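Local coordinates for protein R.Pab1 family restriction endonuclease (Campylobacter coli, PDB 7CFA) that probably recognises specific DNA sequences and removes a base from them, acting as a restriction DNA glycosylase, at residues 52-63 and 73-81; 111-122 and 134-142. The protein carries 2 engineered substitutions. All coordinates share one frame; numbering follows the deposited sequence.

Contact 1. Residues 52-63 and 73-81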
loop_
_atom_site.group_PDB
_atom_site.type_symbol
_atom_site.label_atom_id
_atom_site.label_comp_id
_atom_site.label_asym_id
_atom_site.label_seq_id
_atom_site.Cartn_x
_atom_site.Cartn_y
_atom_site.Cartn_z
ATOM N N GLN A 52 -6.429 -12.658 -2.916
ATOM C CA GLN A 52 -6.535 -12.279 -1.507
ATOM C C GLN A 52 -7.754 -12.992 -0.927
ATOM O O GLN A 52 -8.853 -12.441 -0.815
ATOM C CB GLN A 52 -6.632 -10.767 -1.347
ATOM C CG GLN A 52 -6.589 -10.308 0.105
ATOM C CD GLN A 52 -6.675 -8.801 0.251
ATOM O OE1 GLN A 52 -6.884 -8.080 -0.724
ATOM N NE2 GLN A 52 -6.512 -8.319 1.477
ATOM N N ILE A 53 -7.543 -14.244 -0.546
ATOM C CA ILE A 53 -8.634 -15.140 -0.183
ATOM C C ILE A 53 -8.987 -14.956 1.286
ATOM O O ILE A 53 -8.118 -14.703 2.131
ATOM C CB ILE A 53 -8.246 -16.597 -0.496
ATOM C CG1 ILE A 53 -9.424 -17.543 -0.257
ATOM C CG2 ILE A 53 -7.037 -17.020 0.329
ATOM C CD1 ILE A 53 -9.131 -18.972 -0.643
ATOM N N GLY A 54 -10.279 -15.073 1.598
ATOM C CA GLY A 54 -10.764 -15.047 2.955
ATOM C C GLY A 54 -11.288 -16.404 3.398
ATOM O O GLY A 54 -11.337 -17.370 2.639
ATOM N N TYR A 55 -11.680 -16.459 4.670
ATOM C CA TYR A 55 -12.258 -17.665 5.241
ATOM C C TYR A 55 -13.637 -17.456 5.853
ATOM O O TYR A 55 -14.259 -18.436 6.275
ATOM C CB TYR A 55 -11.317 -18.271 6.299
ATOM C CG TYR A 55 -10.955 -17.348 7.441
ATOM C CD1 TYR A 55 -11.841 -17.127 8.489
ATOM C CD2 TYR A 55 -9.720 -16.714 7.485
ATOM C CE1 TYR A 55 -11.517 -16.291 9.536
ATOM C CE2 TYR A 55 -9.384 -15.876 8.532
ATOM C CZ TYR A 55 -10.289 -15.668 9.555
ATOM O OH TYR A 55 -9.970 -14.838 10.604
ATOM N N ASP A 56 -14.135 -16.225 5.911
ATOM C CA ASP A 56 -15.483 -15.989 6.406
ATOM C C ASP A 56 -16.018 -14.687 5.829
ATOM O O ASP A 56 -15.310 -13.943 5.143
ATOM C CB ASP A 56 -15.527 -15.962 7.940
ATOM C CG ASP A 56 -14.631 -14.899 8.534
ATOM O OD1 ASP A 56 -13.992 -14.145 7.771
ATOM O OD2 ASP A 56 -14.558 -14.823 9.777
ATOM N N MET A 57 -17.287 -14.422 6.120
ATOM C CA MET A 57 -17.949 -13.207 5.678
ATOM C C MET A 57 -19.024 -12.854 6.695
ATOM O O MET A 57 -19.661 -13.745 7.263
ATOM C CB MET A 57 -18.555 -13.374 4.280
ATOM C CG MET A 57 -19.247 -12.123 3.759
ATOM S SD MET A 57 -19.568 -12.160 1.985
ATOM C CE MET A 57 -20.503 -13.680 1.832
ATOM N N VAL A 58 -19.202 -11.553 6.935
ATOM C CA VAL A 58 -20.232 -11.101 7.861
ATOM C C VAL A 58 -21.592 -11.560 7.361
ATOM O O VAL A 58 -21.967 -11.313 6.207
ATOM C CB VAL A 58 -20.174 -9.576 8.027
ATOM C CG1 VAL A 58 -21.329 -9.096 8.891
ATOM C CG2 VAL A 58 -18.842 -9.166 8.631
ATOM N N ALA A 59 -22.334 -12.241 8.225
ATOM C CA ALA A 59 -23.618 -12.822 7.872
ATOM C C ALA A 59 -24.754 -12.016 8.484
ATOM O O ALA A 59 -24.561 -11.228 9.414
ATOM C CB ALA A 59 -23.703 -14.280 8.334
ATOM N N GLY A 60 -25.948 -12.223 7.941
ATOM C CA GLY A 60 -27.145 -11.614 8.471
ATOM C C GLY A 60 -27.706 -12.404 9.637
ATOM O O GLY A 60 -27.067 -13.295 10.200
ATOM N N LYS A 61 -28.944 -12.065 9.996
ATOM C CA LYS A 61 -29.609 -12.715 11.117
ATOM C C LYS A 61 -30.094 -14.121 10.791
ATOM O O LYS A 61 -30.524 -14.833 11.704
ATOM C CB LYS A 61 -30.790 -11.861 11.582
ATOM C CG LYS A 61 -31.839 -11.624 10.506
ATOM C CD LYS A 61 -32.953 -10.719 11.004
ATOM C CE LYS A 61 -34.001 -10.498 9.924
ATOM N NZ LYS A 61 -35.103 -9.605 10.384
ATOM N N ASN A 62 -30.039 -14.541 9.526
ATOM C CA ASN A 62 -30.595 -15.825 9.124
ATOM C C ASN A 62 -29.580 -16.803 8.555
ATOM O O ASN A 62 -29.847 -18.008 8.564
ATOM C CB ASN A 62 -31.709 -15.622 8.086
ATOM C CG ASN A 62 -32.872 -14.821 8.633
ATOM O OD1 ASN A 62 -33.267 -14.991 9.788
ATOM N ND2 ASN A 62 -33.424 -13.938 7.810
ATOM N N ASP A 63 -28.431 -16.334 8.073
ATOM C CA ASP A 63 -27.462 -17.189 7.395
ATOM C C ASP A 63 -26.131 -17.255 8.140
ATOM O O ASP A 63 -25.083 -17.488 7.531
ATOM C CB ASP A 63 -27.247 -16.719 5.956
ATOM C CG ASP A 63 -26.835 -15.264 5.875
ATOM O OD1 ASP A 63 -26.793 -14.589 6.928
ATOM O OD2 ASP A 63 -26.551 -14.790 4.757
ATOM N N ASP A 73 -21.721 -11.608 13.641
ATOM C CA ASP A 73 -22.250 -12.775 12.950
ATOM C C ASP A 73 -21.418 -13.060 11.706
ATOM O O ASP A 73 -21.214 -12.177 10.867
ATOM C CB ASP A 73 -23.713 -12.557 12.568
ATOM C CG ASP A 73 -24.619 -12.424 13.777
ATOM O OD1 ASP A 73 -24.320 -13.050 14.816
ATOM O OD2 ASP A 73 -25.631 -11.696 13.685
ATOM N N LYS A 74 -20.940 -14.296 11.589
ATOM C CA LYS A 74 -20.081 -14.708 10.490
ATOM C C LYS A 74 -20.610 -15.995 9.878
ATOM O O LYS A 74 -21.267 -16.798 10.547
ATOM C CB LYS A 74 -18.637 -14.922 10.957
ATOM C CG LYS A 74 -17.910 -13.663 11.399
ATOM C CD LYS A 74 -17.282 -12.947 10.215
ATOM C CE LYS A 74 -16.309 -11.872 10.674
ATOM N NZ LYS A 74 -15.523 -11.319 9.539
ATOM N N LYS A 75 -20.310 -16.189 8.596
ATOM C CA LYS A 75 -20.648 -17.421 7.901
ATOM C C LYS A 75 -19.466 -17.850 7.045
ATOM O O LYS A 75 -18.548 -17.070 6.782
ATOM C CB LYS A 75 -21.906 -17.262 7.036
ATOM C CG LYS A 75 -21.773 -16.253 5.909
ATOM C CD LYS A 75 -23.057 -16.181 5.101
ATOM C CE LYS A 75 -22.943 -15.178 3.969
ATOM N NZ LYS A 75 -24.174 -15.149 3.136
ATOM N N LEU A 76 -19.501 -19.108 6.613
ATOM C CA LEU A 76 -18.412 -19.652 5.816
ATOM C C LEU A 76 -18.328 -18.942 4.470
ATOM O O LEU A 76 -19.329 -18.471 3.923
ATOM C CB LEU A 76 -18.597 -21.155 5.607
ATOM C CG LEU A 76 -18.664 -22.011 6.873
ATOM C CD1 LEU A 76 -18.711 -23.487 6.517
ATOM C CD2 LEU A 76 -17.493 -21.714 7.797
ATOM N N TYR A 77 -17.109 -18.871 3.937
ATOM C CA TYR A 77 -16.855 -18.123 2.713
ATOM C C TYR A 77 -15.506 -18.541 2.148
ATOM O O TYR A 77 -14.527 -18.648 2.893
ATOM C CB TYR A 77 -16.890 -16.613 2.988
ATOM C CG TYR A 77 -16.634 -15.737 1.783
ATOM C CD1 TYR A 77 -17.491 -15.753 0.690
ATOM C CD2 TYR A 77 -15.549 -14.870 1.753
ATOM C CE1 TYR A 77 -17.261 -14.943 -0.409
ATOM C CE2 TYR A 77 -15.313 -14.057 0.662
ATOM C CZ TYR A 77 -16.170 -14.096 -0.417
ATOM O OH TYR A 77 -15.935 -13.287 -1.506
ATOM N N GLU A 78 -15.468 -18.783 0.838
ATOM C CA GLU A 78 -14.243 -19.115 0.118
ATOM C C GLU A 78 -13.500 -20.288 0.745
ATOM O O GLU A 78 -13.906 -21.440 0.576
ATOM C CB GLU A 78 -13.336 -17.885 0.026
ATOM C CG GLU A 78 -13.876 -16.832 -0.927
ATOM C CD GLU A 78 -12.876 -15.736 -1.232
ATOM O OE1 GLU A 78 -12.045 -15.417 -0.357
ATOM O OE2 GLU A 78 -12.923 -15.196 -2.358
ATOM N N LEU A 79 -12.416 -20.003 1.473
ATOM C CA LEU A 79 -11.558 -21.068 1.988
ATOM C C LEU A 79 -12.330 -22.023 2.891
ATOM O O LEU A 79 -12.256 -23.247 2.726
ATOM C CB LEU A 79 -10.368 -20.467 2.737
ATOM C CG LEU A 79 -9.440 -21.475 3.420
ATOM C CD1 LEU A 79 -8.840 -22.433 2.401
ATOM C CD2 LEU A 79 -8.346 -20.760 4.197
ATOM N N SER A 80 -13.083 -21.484 3.854
ATOM C CA SER A 80 -13.801 -22.352 4.782
ATOM C C SER A 80 -14.972 -23.051 4.107
ATOM O O SER A 80 -15.320 -24.175 4.485
ATOM C CB SER A 80 -14.285 -21.552 5.990
ATOM O OG SER A 80 -15.277 -20.613 5.617
ATOM N N ASP A 81 -15.593 -22.407 3.116
ATOM C CA ASP A 81 -16.647 -23.076 2.362
ATOM C C ASP A 81 -16.089 -24.210 1.512
ATOM O O ASP A 81 -16.761 -25.231 1.328
ATOM C CB ASP A 81 -17.392 -22.072 1.484
ATOM C CG ASP A 81 -18.525 -22.711 0.711
ATOM O OD1 ASP A 81 -19.409 -23.317 1.352
ATOM O OD2 ASP A 81 -18.537 -22.608 -0.533
#
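Met57 and Lys75 form a hydrogen-bonded pair between antiparallel strands 56-58 and 73-76. Strand 66-67 completes this small three-stranded sheet on the far side of 73-76. Lys75 N donates to Met57 O at 2.9 Å, and Met57 N returns a bond to Lys75 O. Both side chains lie on one face of the sheet and run side by side.

From CB outward, Lys75 runs along the turn 59-63. CB sits 3.2 Å from Asp63 O and also touches Ala59 CB. The first torsion puts CG between the backbone N and the carbonyl carbon (chi1 63°). There CG lies 3.5 Å from Met57 O and again meets Ala59 CB. Beyond CG the chain is extended. CD runs beside Asp63 O, and CE meets Met57 CE at 3.6 Å. Lys75 NZ ends in a salt bridge to Asp63 OD2 at 2.9 Å. It reaches that oxygen from above the carboxylate plane, 48° out of it. Asp63 OD1 accepts from Gly60 N inside the turn after strand 56-58, while OD2 ties that turn to strand 73-76.

The Tyr77 ring lies between two side chains. Glu78 CG lies over the centre of one face, 3.5 Å above the ring plane. On the opposite face Met57 makes a Met-aromatic contact, with SD 4.4 Å from the ring centroid.

Glu78 is the N-cap residue of helix 79-88. Its carboxylate also bonds Trp51 through OE2 and makes a salt bridge to Lys20 through OE1. Gly54 N meets Glu78 OE1 at 2.7 Å in a nearly straight bond (178°).

Contact 2. Residues 111-122 and 134-142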
loop_
_atom_site.group_PDB
_atom_site.type_symbol
_atom_site.label_atom_id
_atom_site.label_comp_id
_atom_site.label_asym_id
_atom_site.label_seq_id
_atom_site.Cartn_x
_atom_site.Cartn_y
_atom_site.Cartn_z
ATOM N N ILE A 111 1.923 -14.719 14.086
ATOM C CA ILE A 111 2.649 -13.988 13.052
ATOM C C ILE A 111 2.672 -12.492 13.356
ATOM O O ILE A 111 3.716 -11.838 13.252
ATOM C CB ILE A 111 2.032 -14.280 11.672
ATOM C CG1 ILE A 111 2.355 -15.711 11.246
ATOM C CG2 ILE A 111 2.504 -13.267 10.632
ATOM C CD1 ILE A 111 1.768 -16.102 9.911
ATOM N N GLU A 112 1.524 -11.925 13.733
ATOM C CA GLU A 112 1.467 -10.492 14.007
ATOM C C GLU A 112 2.233 -10.100 15.265
ATOM O O GLU A 112 2.467 -8.906 15.476
ATOM C CB GLU A 112 0.010 -10.035 14.107
ATOM C CG GLU A 112 -0.723 -10.094 12.774
ATOM C CD GLU A 112 -2.171 -9.652 12.865
ATOM O OE1 GLU A 112 -2.611 -9.258 13.967
ATOM O OE2 GLU A 112 -2.869 -9.700 11.830
ATOM N N ASP A 113 2.630 -11.065 16.095
ATOM C CA ASP A 113 3.485 -10.781 17.240
ATOM C C ASP A 113 4.964 -10.982 16.942
ATOM O O ASP A 113 5.802 -10.338 17.583
ATOM C CB ASP A 113 3.086 -11.657 18.436
ATOM C CG ASP A 113 1.700 -11.332 18.961
ATOM O OD1 ASP A 113 1.307 -10.147 18.914
ATOM O OD2 ASP A 113 1.002 -12.262 19.418
ATOM N N LYS A 114 5.303 -11.844 15.982
ATOM C CA LYS A 114 6.693 -12.114 15.635
ATOM C C LYS A 114 7.195 -11.289 14.460
ATOM O O LYS A 114 8.401 -11.045 14.363
ATOM C CB LYS A 114 6.882 -13.601 15.311
ATOM C CG LYS A 114 6.491 -14.544 16.437
ATOM C CD LYS A 114 7.272 -14.250 17.709
ATOM C CE LYS A 114 6.861 -15.185 18.837
ATOM N NZ LYS A 114 7.607 -14.907 20.099
ATOM N N MET A 115 6.314 -10.864 13.558
ATOM C CA MET A 115 6.741 -10.080 12.408
ATOM C C MET A 115 6.803 -8.606 12.785
ATOM O O MET A 115 5.861 -8.064 13.373
ATOM C CB MET A 115 5.798 -10.301 11.228
ATOM C CG MET A 115 5.831 -11.722 10.678
ATOM S SD MET A 115 7.474 -12.239 10.121
ATOM C CE MET A 115 7.956 -13.361 11.426
ATOM N N LYS A 116 7.917 -7.963 12.455
ATOM C CA LYS A 116 8.181 -6.594 12.865
ATOM C C LYS A 116 8.420 -5.717 11.646
ATOM O O LYS A 116 9.140 -6.103 10.720
ATOM C CB LYS A 116 9.395 -6.520 13.799
ATOM C CG LYS A 116 9.274 -7.372 15.056
ATOM C CD LYS A 116 8.151 -6.884 15.965
ATOM C CE LYS A 116 7.987 -7.796 17.171
ATOM N NZ LYS A 116 6.744 -7.506 17.938
ATOM N N ILE A 117 7.801 -4.543 11.653
ATOM C CA ILE A 117 8.113 -3.492 10.696
ATOM C C ILE A 117 9.231 -2.643 11.284
ATOM O O ILE A 117 9.130 -2.171 12.423
ATOM C CB ILE A 117 6.868 -2.647 10.379
ATOM C CG1 ILE A 117 5.813 -3.511 9.682
ATOM C CG2 ILE A 117 7.235 -1.443 9.523
ATOM C CD1 ILE A 117 4.536 -2.774 9.343
ATOM N N ASN A 118 10.302 -2.462 10.519
ATOM C CA ASN A 118 11.516 -1.815 10.995
ATOM C C ASN A 118 11.651 -0.420 10.406
ATOM O O ASN A 118 11.334 -0.194 9.234
ATOM C CB ASN A 118 12.757 -2.634 10.630
ATOM C CG ASN A 118 12.837 -3.943 11.381
ATOM O OD1 ASN A 118 12.496 -4.019 12.559
ATOM N ND2 ASN A 118 13.299 -4.985 10.702
ATOM N N ARG A 119 12.133 0.511 11.224
ATOM C CA ARG A 119 12.572 1.821 10.765
ATOM C C ARG A 119 14.068 1.917 11.020
ATOM O O ARG A 119 14.523 1.680 12.144
ATOM C CB ARG A 119 11.820 2.945 11.479
ATOM C CG ARG A 119 10.331 2.965 11.193
ATOM C CD ARG A 119 9.639 4.085 11.954
ATOM N NE ARG A 119 8.197 4.092 11.729
ATOM C CZ ARG A 119 7.585 4.841 10.816
ATOM N NH1 ARG A 119 8.289 5.651 10.039
ATOM N NH2 ARG A 119 6.266 4.781 10.682
ATOM N N THR A 120 14.829 2.249 9.983
ATOM C CA THR A 120 16.273 2.274 10.131
ATOM C C THR A 120 16.739 3.632 10.649
ATOM O O THR A 120 15.993 4.614 10.680
ATOM C CB THR A 120 16.967 1.964 8.806
ATOM O OG1 THR A 120 16.772 3.057 7.896
ATOM C CG2 THR A 120 16.410 0.692 8.192
ATOM N N ASN A 121 18.001 3.670 11.060
ATOM C CA ASN A 121 18.657 4.915 11.414
ATOM C C ASN A 121 18.710 5.850 10.209
ATOM O O ASN A 121 18.517 5.442 9.060
ATOM C CB ASN A 121 20.074 4.640 11.910
ATOM C CG ASN A 121 20.922 3.930 10.867
ATOM O OD1 ASN A 121 20.899 2.702 10.760
ATOM N ND2 ASN A 121 21.668 4.701 10.083
ATOM N N PHE A 122 18.990 7.119 10.488
ATOM C CA PHE A 122 19.142 8.116 9.441
ATOM C C PHE A 122 20.553 8.087 8.868
ATOM O O PHE A 122 21.519 7.724 9.544
ATOM C CB PHE A 122 18.853 9.518 9.975
ATOM C CG PHE A 122 17.394 9.836 10.108
ATOM C CD1 PHE A 122 16.572 9.858 8.994
ATOM C CD2 PHE A 122 16.849 10.142 11.344
ATOM C CE1 PHE A 122 15.229 10.160 9.112
ATOM C CE2 PHE A 122 15.507 10.446 11.470
ATOM C CZ PHE A 122 14.697 10.455 10.350
ATOM N N GLU A 134 17.978 10.515 5.194
ATOM C CA GLU A 134 17.375 9.343 4.583
ATOM C C GLU A 134 17.200 8.237 5.611
ATOM O O GLU A 134 18.094 7.979 6.422
ATOM C CB GLU A 134 18.218 8.828 3.414
ATOM C CG GLU A 134 17.582 7.649 2.696
ATOM C CD GLU A 134 18.397 7.167 1.517
ATOM O OE1 GLU A 134 19.608 6.918 1.695
ATOM O OE2 GLU A 134 17.823 7.052 0.411
ATOM N N SER A 135 16.041 7.587 5.565
ATOM C CA SER A 135 15.740 6.442 6.405
ATOM C C SER A 135 14.936 5.450 5.577
ATOM O O SER A 135 14.454 5.765 4.486
ATOM C CB SER A 135 14.974 6.858 7.669
ATOM O OG SER A 135 14.669 5.739 8.483
ATOM N N TYR A 136 14.799 4.236 6.099
ATOM C CA TYR A 136 14.056 3.183 5.425
ATOM C C TYR A 136 13.008 2.606 6.361
ATOM O O TYR A 136 13.250 2.451 7.562
ATOM C CB TYR A 136 14.981 2.058 4.940
ATOM C CG TYR A 136 15.866 2.443 3.781
ATOM C CD1 TYR A 136 17.091 3.061 3.994
ATOM C CD2 TYR A 136 15.480 2.184 2.474
ATOM C CE1 TYR A 136 17.904 3.414 2.936
ATOM C CE2 TYR A 136 16.285 2.532 1.408
ATOM C CZ TYR A 136 17.496 3.148 1.645
ATOM O OH TYR A 136 18.305 3.497 0.588
ATOM N N VAL A 137 11.843 2.293 5.803
ATOM C CA VAL A 137 10.806 1.539 6.494
ATOM C C VAL A 137 10.751 0.176 5.822
ATOM O O VAL A 137 10.449 0.075 4.626
ATOM C CB VAL A 137 9.446 2.247 6.443
ATOM C CG1 VAL A 137 8.425 1.484 7.273
ATOM C CG2 VAL A 137 9.578 3.676 6.935
ATOM N N SER A 138 11.063 -0.873 6.576
ATOM C CA SER A 138 11.182 -2.218 6.029
ATOM C C SER A 138 9.983 -3.058 6.444
ATOM O O SER A 138 9.689 -3.187 7.637
ATOM C CB SER A 138 12.481 -2.879 6.487
ATOM O OG SER A 138 13.604 -2.155 6.020
ATOM N N TYR A 139 9.296 -3.624 5.456
ATOM C CA TYR A 139 8.127 -4.452 5.679
ATOM C C TYR A 139 8.459 -5.902 5.382
ATOM O O TYR A 139 8.940 -6.210 4.282
ATOM C CB TYR A 139 6.962 -3.997 4.796
ATOM C CG TYR A 139 6.512 -2.582 5.061
ATOM C CD1 TYR A 139 7.145 -1.503 4.453
ATOM C CD2 TYR A 139 5.450 -2.321 5.914
ATOM C CE1 TYR A 139 6.732 -0.206 4.692
ATOM C CE2 TYR A 139 5.032 -1.030 6.159
ATOM C CZ TYR A 139 5.676 0.024 5.546
ATOM O OH TYR A 139 5.262 1.312 5.788
ATOM N N PRO A 140 8.232 -6.809 6.324
ATOM C CA PRO A 140 8.492 -8.222 6.059
ATOM C C PRO A 140 7.364 -8.854 5.265
ATOM O O PRO A 140 6.213 -8.413 5.301
ATOM C CB PRO A 140 8.581 -8.828 7.464
ATOM C CG PRO A 140 7.649 -7.987 8.268
ATOM C CD PRO A 140 7.750 -6.584 7.698
ATOM N N LEU A 141 7.716 -9.902 4.530
ATOM C CA LEU A 141 6.722 -10.743 3.890
ATOM C C LEU A 141 7.129 -12.193 4.081
ATOM O O LEU A 141 8.314 -12.532 4.001
ATOM C CB LEU A 141 6.558 -10.407 2.399
ATOM C CG LEU A 141 7.741 -10.551 1.444
ATOM C CD1 LEU A 141 7.727 -11.909 0.763
ATOM C CD2 LEU A 141 7.723 -9.435 0.413
ATOM N N LEU A 142 6.145 -13.037 4.360
ATOM C CA LEU A 142 6.356 -14.464 4.542
ATOM C C LEU A 142 5.775 -15.203 3.349
ATOM O O LEU A 142 4.651 -14.917 2.923
ATOM C CB LEU A 142 5.710 -14.954 5.840
ATOM C CG LEU A 142 6.287 -14.396 7.142
ATOM C CD1 LEU A 142 5.531 -14.953 8.339
ATOM C CD2 LEU A 142 7.772 -14.713 7.251
#
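The Tyr139 ring takes Ile117 CG2 over one face, while Ile117 CD1 lies 3.6 Å from Tyr139 CD2. Tyr136 is approached at its edge instead: Thr120 OG1 lies in the ring plane, 3.9 Å from CD1. Phe122 has Glu134 O at its edge, near the ring plane and 3.5 Å from CD1, and Ser135 CB packs obliquely against the same ring. Arg119 NH1 touches Val137 CG2, which meets the guanidinium obliquely.

These residues belong to a long antiparallel beta hairpin made by strands 118-127 and 130-145. Asn118 and Ser138 are a hydrogen-bonded pair, with Ser138 N 2.8 Å from Asn118 O. Arg119 and Val137 form the next, non-hydrogen-bonded pair.

Thr120 then takes over part of the ladder with its side chain. OG1 stands between the backbone N and the carbonyl carbon (chi1 70°), where it accepts from Tyr136 N at 2.9 Å. The same hydroxyl donates to Asn121 O. Ser135 OG donates to Thr120 O at 2.8 Å, from 43° out of the carbonyl plane.

Residues 134-142 also pair with a strand of the second subunit, so the sheet continues across the dimer. There Ser138 OG bonds Ser138 OG of the second subunit. This continuous sheet is consistent with the curved half-pipe known in R.PabI relatives.

Pro140 CD lies 3.4 Å from the carbonyl oxygen Lys116 O. Toward helix 111-114 the contact then becomes apolar. Met115 and Leu142 meet tip to tip, with Met115 SD 3.8 Å from both Leu142 CD1 and Leu142 CD2.

From the N terminus, the chain leaves strand 47-51 of the large sheet and enters contact 1. Contact 1 closes a loop over residues 64-72, which include strand 66-67. Helices 79-88 and 94-106 follow before helix 111-114 leads into contact 2. Contact 2 closes the outer part of the hairpin, residues 123-133. The two loops lie in series, so they neither nest nor cross. Contact 1 holds residues 53-58 against strand 73-76 and the start of helix 79-88, beside the C-terminal helices. Contact 2 ties helix 111-114 and strand 118-127, outermost in the large sheet within this chain, to the strand at the dimer interface. Their centres are 31 Å apart, and their nearest atoms are about 9 Å apart.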